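Local coordinates for ThiJ/PfpI domain protein (PDB 4HCJ), which binds magnesium and, as an alpha-beta-alpha sandwich protein of the DJ-1/PfpI family, is probably a hydrolase, though its substrate and reaction are not established, at residues Gln20-Glu26 with Gly158-Lys163; Glu122-Thr126 with Glu145-Ser150. All coordinates share one frame; numbering follows the deposited sequence.

Contact 1: residues Gln20-Glu26 with Gly158-Lys163; sequences QDEEYFE and GPTSSK
Two helix N-termini meet here side by side, with Pro159 and Ser162 packed against Gln20, Glu22, Glu23 and Glu26 and water filling in at the outer edge. The Pro159 ring lies among three polar side chains: its CB is 3.9 Å from Glu22 OE1, its CG faces the Gln20 amide end, and its CD sits 3.4 Å from Glu23 OE2. Gln20 and Glu22 are tied to each other, NE2 of Gln20 donating to OE1 of Glu22 over 2.9 Å at 173°, on the syn lone pair and in the plane of the amide. In the alpha-beta-alpha sandwich of the DJ-1/PfpI family, this is where helices 21-33 and 162-174 start next to each other, and both Glu23 and Ser162 touch Ile107 on strand 103-107. The extended Glu23 chain gives its other oxygen, OE1, to the backbone N of Gly77. Ser162 OG, set beside its own backbone N (chi1 -59°), turns back to donate to Pro159 O over 2.8 Å while lying 3.3 Å from Glu23 CA. Farther out, in one of its two modelled conformers, Glu26 rests OE1 3.4 Å from Ser162 CB. In that conformer one water donates to both Glu26 OE1 and Pro159 O, at 2.8 Å each; another links Glu26 OE2 with Lys163 NZ, which at 4.8 Å from Glu26 OE1 is not in direct contact with it.

Contact 2: residues Glu122-Thr126 with Glu145-Ser150; sequences EINVT and ENVVVS
Ser150 and Thr126 each send a hydroxyl across to a backbone carbonyl: the Ser150 bond links strand 147-150, the edge of the main mixed sheet in this alpha-beta-alpha sandwich, to the short strand 124-125, and the Thr126 bond links loop residues flanking them. The two strands meet through side chains and one water rather than a backbone ladder: strand 124-125 pairs instead with 141-142, Val125 bonding through its backbone to Asn141 and Met143. Asn124 O takes two donors. Ser150 OG gives it a short 2.7 Å bond, tilted 23° from the carbonyl plane, and a water reaches the same oxygen at 2.9 Å. That water's second hydrogen goes to Val148 O, so it spans the gap between the two backbones. The Asn124 side chain is held by another neighbour, its OD1 accepting from Asn141 ND2. Between the two hydroxyl bonds sits Val148, its methyls set one after the other along the facing backbone: CG1 lies 3.4 Å from Asn124 O, while CG2 packs against Val125 C and Thr126 N. The Thr126 N-H is used as well, going to Thr155 OG1 on strand 153-156. Near Ser150, Ile123 CG2 adds a nonpolar touch on Ser150 CB. At the far end Thr126 points OG1 away from its own N (chi1 -173°), which leaves CG2 3.5 Å from Asn146 O and lets OG1 donate to Glu145 O over 2.8 Å, at a C=O...donor angle of 168°.

Overall arrangement
Following the chain from its N terminus, strand 9-13 leads into Gln20-Glu26 at the start of helix 21-33, and that segment does not find its partner until Gly158-Lys163, 132 residues later. Contact 1 thus closes a very long loop holding most of the main sheet. Contact 2 falls wholly within that span: from Glu122-Thr126 the chain makes a short excursion through helix 132-137 and strand 141-142 and returns at Glu145-Ser150, only 19 residues on. One closure joins two helix starts; the other ties a small two-stranded sheet to the main sheet's edge. Their centres lie about 17 Å apart, yet they touch where Ser161 OG packs 3.3 Å from Asn146 CB.

Contact 1: residues Gln20-Glu26 with Gly158-Lys163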
loop_
_atom_site.group_PDB
_atom_site.type_symbol
_atom_site.label_atom_id
_atom_site.label_comp_id
_atom_site.label_asym_id
_atom_site.label_seq_id
_atom_site.Cartn_x
_atom_site.Cartn_y
_atom_site.Cartn_z
ATOM N N GLN A 20 8.624 5.498 3.651
ATOM C CA GLN A 20 8.105 6.625 4.409
ATOM C C GLN A 20 7.691 6.175 5.806
ATOM O O GLN A 20 6.678 5.486 5.966
ATOM C CB GLN A 20 6.926 7.264 3.671
ATOM C CG GLN A 20 6.523 8.609 4.235
ATOM C CD GLN A 20 7.542 9.680 3.938
ATOM O OE1 GLN A 20 7.922 9.875 2.781
ATOM N NE2 GLN A 20 8.026 10.349 4.981
ATOM N N ASP A 21 8.468 6.560 6.819
ATOM C CA ASP A 21 8.255 6.033 8.163
ATOM C C ASP A 21 6.814 6.172 8.643
ATOM O O ASP A 21 6.236 5.213 9.154
ATOM C CB ASP A 21 9.169 6.729 9.190
ATOM C CG ASP A 21 10.643 6.561 8.897
ATOM O OD1 ASP A 21 11.390 6.161 9.822
ATOM O OD2 ASP A 21 11.053 6.858 7.758
ATOM N N GLU A 22 6.231 7.360 8.515
ATOM C CA GLU A 22 4.931 7.584 9.134
ATOM C C GLU A 22 3.876 6.688 8.512
ATOM O O GLU A 22 2.979 6.180 9.183
ATOM C CB GLU A 22 4.489 9.034 8.946
ATOM C CG GLU A 22 5.450 10.073 9.480
ATOM C CD GLU A 22 6.392 10.627 8.415
ATOM O OE1 GLU A 22 6.855 9.859 7.535
ATOM O OE2 GLU A 22 6.669 11.852 8.450
ATOM N N GLU A 23 3.972 6.517 7.201
ATOM C CA GLU A 23 2.977 5.726 6.478
ATOM C C GLU A 23 2.956 4.299 6.985
ATOM O O GLU A 23 1.879 3.711 7.151
ATOM C CB GLU A 23 3.255 5.752 4.973
ATOM C CG GLU A 23 3.094 7.129 4.336
ATOM C CD GLU A 23 3.509 7.180 2.878
ATOM O OE1 GLU A 23 3.891 6.132 2.333
ATOM O OE2 GLU A 23 3.449 8.283 2.276
ATOM N N TYR A 24 4.144 3.742 7.241
ATOM C CA TYR A 24 4.256 2.403 7.781
ATOM C C TYR A 24 3.909 2.351 9.275
ATOM O O TYR A 24 2.993 1.624 9.677
ATOM C CB TYR A 24 5.670 1.835 7.538
ATOM C CG TYR A 24 5.884 0.505 8.236
ATOM C CD1 TYR A 24 5.245 -0.659 7.798
ATOM C CD2 TYR A 24 6.714 0.419 9.347
ATOM C CE1 TYR A 24 5.429 -1.859 8.450
ATOM C CE2 TYR A 24 6.911 -0.786 9.999
ATOM C CZ TYR A 24 6.267 -1.922 9.546
ATOM O OH TYR A 24 6.478 -3.112 10.200
ATOM N N PHE A 25 4.648 3.078 10.106
ATOM C CA PHE A 25 4.500 2.914 11.553
ATOM C C PHE A 25 3.129 3.355 12.070
ATOM O O PHE A 25 2.558 2.698 12.946
ATOM C CB PHE A 25 5.630 3.625 12.311
ATOM C CG PHE A 25 6.985 3.000 12.096
ATOM C CD1 PHE A 25 7.305 1.765 12.660
ATOM C CD2 PHE A 25 7.938 3.649 11.314
ATOM C CE1 PHE A 25 8.558 1.190 12.441
ATOM C CE2 PHE A 25 9.193 3.079 11.097
ATOM C CZ PHE A 25 9.497 1.851 11.657
ATOM N N GLU A 26 2.600 4.458 11.547
ATOM C CA GLU A 26 1.310 4.937 12.034
ATOM C C GLU A 26 0.167 4.041 11.577
ATOM O O GLU A 26 -0.776 3.797 12.328
ATOM C CB GLU A 26 1.067 6.391 11.628
ATOM C CG GLU A 26 2.079 7.347 12.243
ATOM C CD GLU A 26 1.870 8.800 11.832
ATOM O OE1 GLU A 26 0.856 9.097 11.169
ATOM O OE2 GLU A 26 2.712 9.652 12.177
ATOM N N GLY A 158 -0.341 10.702 1.189
ATOM C CA GLY A 158 0.994 10.802 1.754
ATOM C C GLY A 158 1.001 10.767 3.261
ATOM O O GLY A 158 -0.014 10.454 3.903
ATOM N N PRO A 159 2.156 11.089 3.861
ATOM C CA PRO A 159 2.352 10.799 5.280
ATOM C C PRO A 159 1.427 11.577 6.205
ATOM O O PRO A 159 1.125 11.062 7.277
ATOM C CB PRO A 159 3.829 11.130 5.521
ATOM C CG PRO A 159 4.233 11.983 4.350
ATOM C CD PRO A 159 3.398 11.535 3.204
ATOM N N THR A 160 0.949 12.758 5.782
ATOM C CA THR A 160 0.021 13.554 6.600
ATOM C C THR A 160 -1.338 12.879 6.756
ATOM O O THR A 160 -2.135 13.257 7.612
ATOM C CB THR A 160 -0.184 15.009 6.062
ATOM O OG1 THR A 160 -0.918 14.992 4.827
ATOM C CG2 THR A 160 1.158 15.726 5.863
ATOM N N SER A 161 -1.604 11.879 5.929
ATOM C CA SER A 161 -2.876 11.174 5.958
ATOM C C SER A 161 -2.768 9.727 6.427
ATOM O O SER A 161 -3.688 8.946 6.229
ATOM C CB SER A 161 -3.541 11.247 4.582
ATOM O OG SER A 161 -3.805 12.597 4.258
ATOM N N SER A 162 -1.657 9.369 7.065
ATOM C CA SER A 162 -1.419 7.976 7.437
ATOM C C SER A 162 -2.512 7.376 8.326
ATOM O O SER A 162 -2.952 6.232 8.104
ATOM C CB SER A 162 -0.057 7.820 8.128
ATOM O OG SER A 162 0.993 8.250 7.285
ATOM N N LYS A 163 -2.926 8.119 9.344
ATOM C CA LYS A 163 -3.937 7.597 10.261
ATOM C C LYS A 163 -5.318 7.508 9.605
ATOM O O LYS A 163 -6.035 6.504 9.748
ATOM C CB LYS A 163 -3.990 8.426 11.551
ATOM C CG LYS A 163 -2.698 8.350 12.349
ATOM C CD LYS A 163 -2.707 9.276 13.569
ATOM C CE LYS A 163 -1.352 9.265 14.289
ATOM N NZ LYS A 163 -1.247 10.416 15.233
HETATM O O HOH W 1 -1.807 10.873 10.066
HETATM O O HOH W 2 0.374 11.531 9.937
HETATM O O HOH W 3 1.437 11.709 14.258
#

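Contact 2: residues Glu122-Thr126 with Glu145-Ser150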
loop_
_atom_site.group_PDB
_atom_site.type_symbol
_atom_site.label_atom_id
_atom_site.label_comp_id
_atom_site.label_asym_id
_atom_site.label_seq_id
_atom_site.Cartn_x
_atom_site.Cartn_y
_atom_site.Cartn_z
ATOM N N GLU A 122 -9.609 4.654 -14.852
ATOM C CA GLU A 122 -10.994 5.074 -14.632
ATOM C C GLU A 122 -11.434 4.938 -13.169
ATOM O O GLU A 122 -12.625 4.926 -12.900
ATOM C CB GLU A 122 -11.968 4.366 -15.584
ATOM C CG GLU A 122 -11.433 4.209 -16.989
ATOM C CD GLU A 122 -11.051 5.518 -17.642
ATOM O OE1 GLU A 122 -11.785 6.509 -17.456
ATOM O OE2 GLU A 122 -10.012 5.568 -18.350
ATOM N N ILE A 123 -10.475 4.868 -12.242
ATOM C CA ILE A 123 -10.763 4.748 -10.817
ATOM C C ILE A 123 -10.472 6.069 -10.114
ATOM O O ILE A 123 -9.471 6.736 -10.400
ATOM C CB ILE A 123 -9.908 3.621 -10.170
ATOM C CG1 ILE A 123 -10.084 2.280 -10.892
ATOM C CG2 ILE A 123 -10.192 3.490 -8.669
ATOM C CD1 ILE A 123 -11.517 1.752 -10.892
ATOM N N ASN A 124 -11.348 6.444 -9.180
ATOM C CA ASN A 124 -11.133 7.623 -8.348
ATOM C C ASN A 124 -10.110 7.331 -7.265
ATOM O O ASN A 124 -10.253 6.352 -6.513
ATOM C CB ASN A 124 -12.429 8.064 -7.674
ATOM C CG ASN A 124 -13.479 8.519 -8.664
ATOM O OD1 ASN A 124 -13.209 8.792 -9.827
ATOM N ND2 ASN A 124 -14.696 8.626 -8.190
ATOM N N VAL A 125 -9.097 8.191 -7.176
ATOM C CA VAL A 125 -7.985 8.000 -6.256
ATOM C C VAL A 125 -7.500 9.338 -5.742
ATOM O O VAL A 125 -7.896 10.399 -6.239
ATOM C CB VAL A 125 -6.788 7.274 -6.931
ATOM C CG1 VAL A 125 -7.206 5.953 -7.553
ATOM C CG2 VAL A 125 -6.105 8.173 -7.948
ATOM N N THR A 126 -6.602 9.274 -4.763
ATOM C CA THR A 126 -5.759 10.403 -4.474
ATOM C C THR A 126 -4.310 9.913 -4.427
ATOM O O THR A 126 -4.053 8.713 -4.566
ATOM C CB THR A 126 -6.208 11.138 -3.198
ATOM O OG1 THR A 126 -5.439 12.334 -3.078
ATOM C CG2 THR A 126 -6.052 10.252 -1.962
ATOM N N GLU A 145 -9.029 15.004 -2.134
ATOM C CA GLU A 145 -9.279 14.401 -0.833
ATOM C C GLU A 145 -7.984 13.811 -0.301
ATOM O O GLU A 145 -7.081 13.450 -1.067
ATOM C CB GLU A 145 -10.310 13.264 -0.948
ATOM C CG GLU A 145 -11.649 13.636 -1.559
ATOM C CD GLU A 145 -12.474 14.616 -0.741
ATOM O OE1 GLU A 145 -12.170 14.916 0.430
ATOM O OE2 GLU A 145 -13.489 15.083 -1.288
ATOM N N ASN A 146 -7.924 13.654 1.017
ATOM C CA ASN A 146 -6.792 13.009 1.666
ATOM C C ASN A 146 -6.798 11.490 1.525
ATOM O O ASN A 146 -5.729 10.876 1.481
ATOM C CB ASN A 146 -6.767 13.389 3.148
ATOM C CG ASN A 146 -6.413 14.854 3.344
ATOM O OD1 ASN A 146 -5.376 15.312 2.878
ATOM N ND2 ASN A 146 -7.306 15.614 3.950
ATOM N N VAL A 147 -7.992 10.898 1.506
ATOM C CA VAL A 147 -8.180 9.453 1.396
ATOM C C VAL A 147 -9.375 9.212 0.487
ATOM O O VAL A 147 -10.373 9.955 0.552
ATOM C CB VAL A 147 -8.488 8.804 2.781
ATOM C CG1 VAL A 147 -8.657 7.300 2.652
ATOM C CG2 VAL A 147 -7.400 9.128 3.789
ATOM N N VAL A 148 -9.283 8.200 -0.371
ATOM C CA VAL A 148 -10.382 7.845 -1.268
ATOM C C VAL A 148 -10.590 6.345 -1.237
ATOM O O VAL A 148 -9.667 5.569 -1.505
ATOM C CB VAL A 148 -10.133 8.280 -2.737
ATOM C CG1 VAL A 148 -11.284 7.857 -3.644
ATOM C CG2 VAL A 148 -9.875 9.781 -2.833
ATOM N N VAL A 149 -11.820 5.933 -0.935
ATOM C CA VAL A 149 -12.218 4.535 -0.998
ATOM C C VAL A 149 -13.050 4.333 -2.258
ATOM O O VAL A 149 -14.099 4.969 -2.420
ATOM C CB VAL A 149 -13.054 4.130 0.242
ATOM C CG1 VAL A 149 -13.587 2.705 0.094
ATOM C CG2 VAL A 149 -12.229 4.282 1.515
ATOM N N SER A 150 -12.588 3.446 -3.137
ATOM C CA SER A 150 -13.274 3.130 -4.388
ATOM C C SER A 150 -13.431 1.617 -4.463
ATOM O O SER A 150 -12.581 0.914 -5.021
ATOM C CB SER A 150 -12.481 3.670 -5.584
ATOM O OG SER A 150 -12.462 5.084 -5.508
HETATM O O HOH W 4 -8.855 5.126 -4.287
#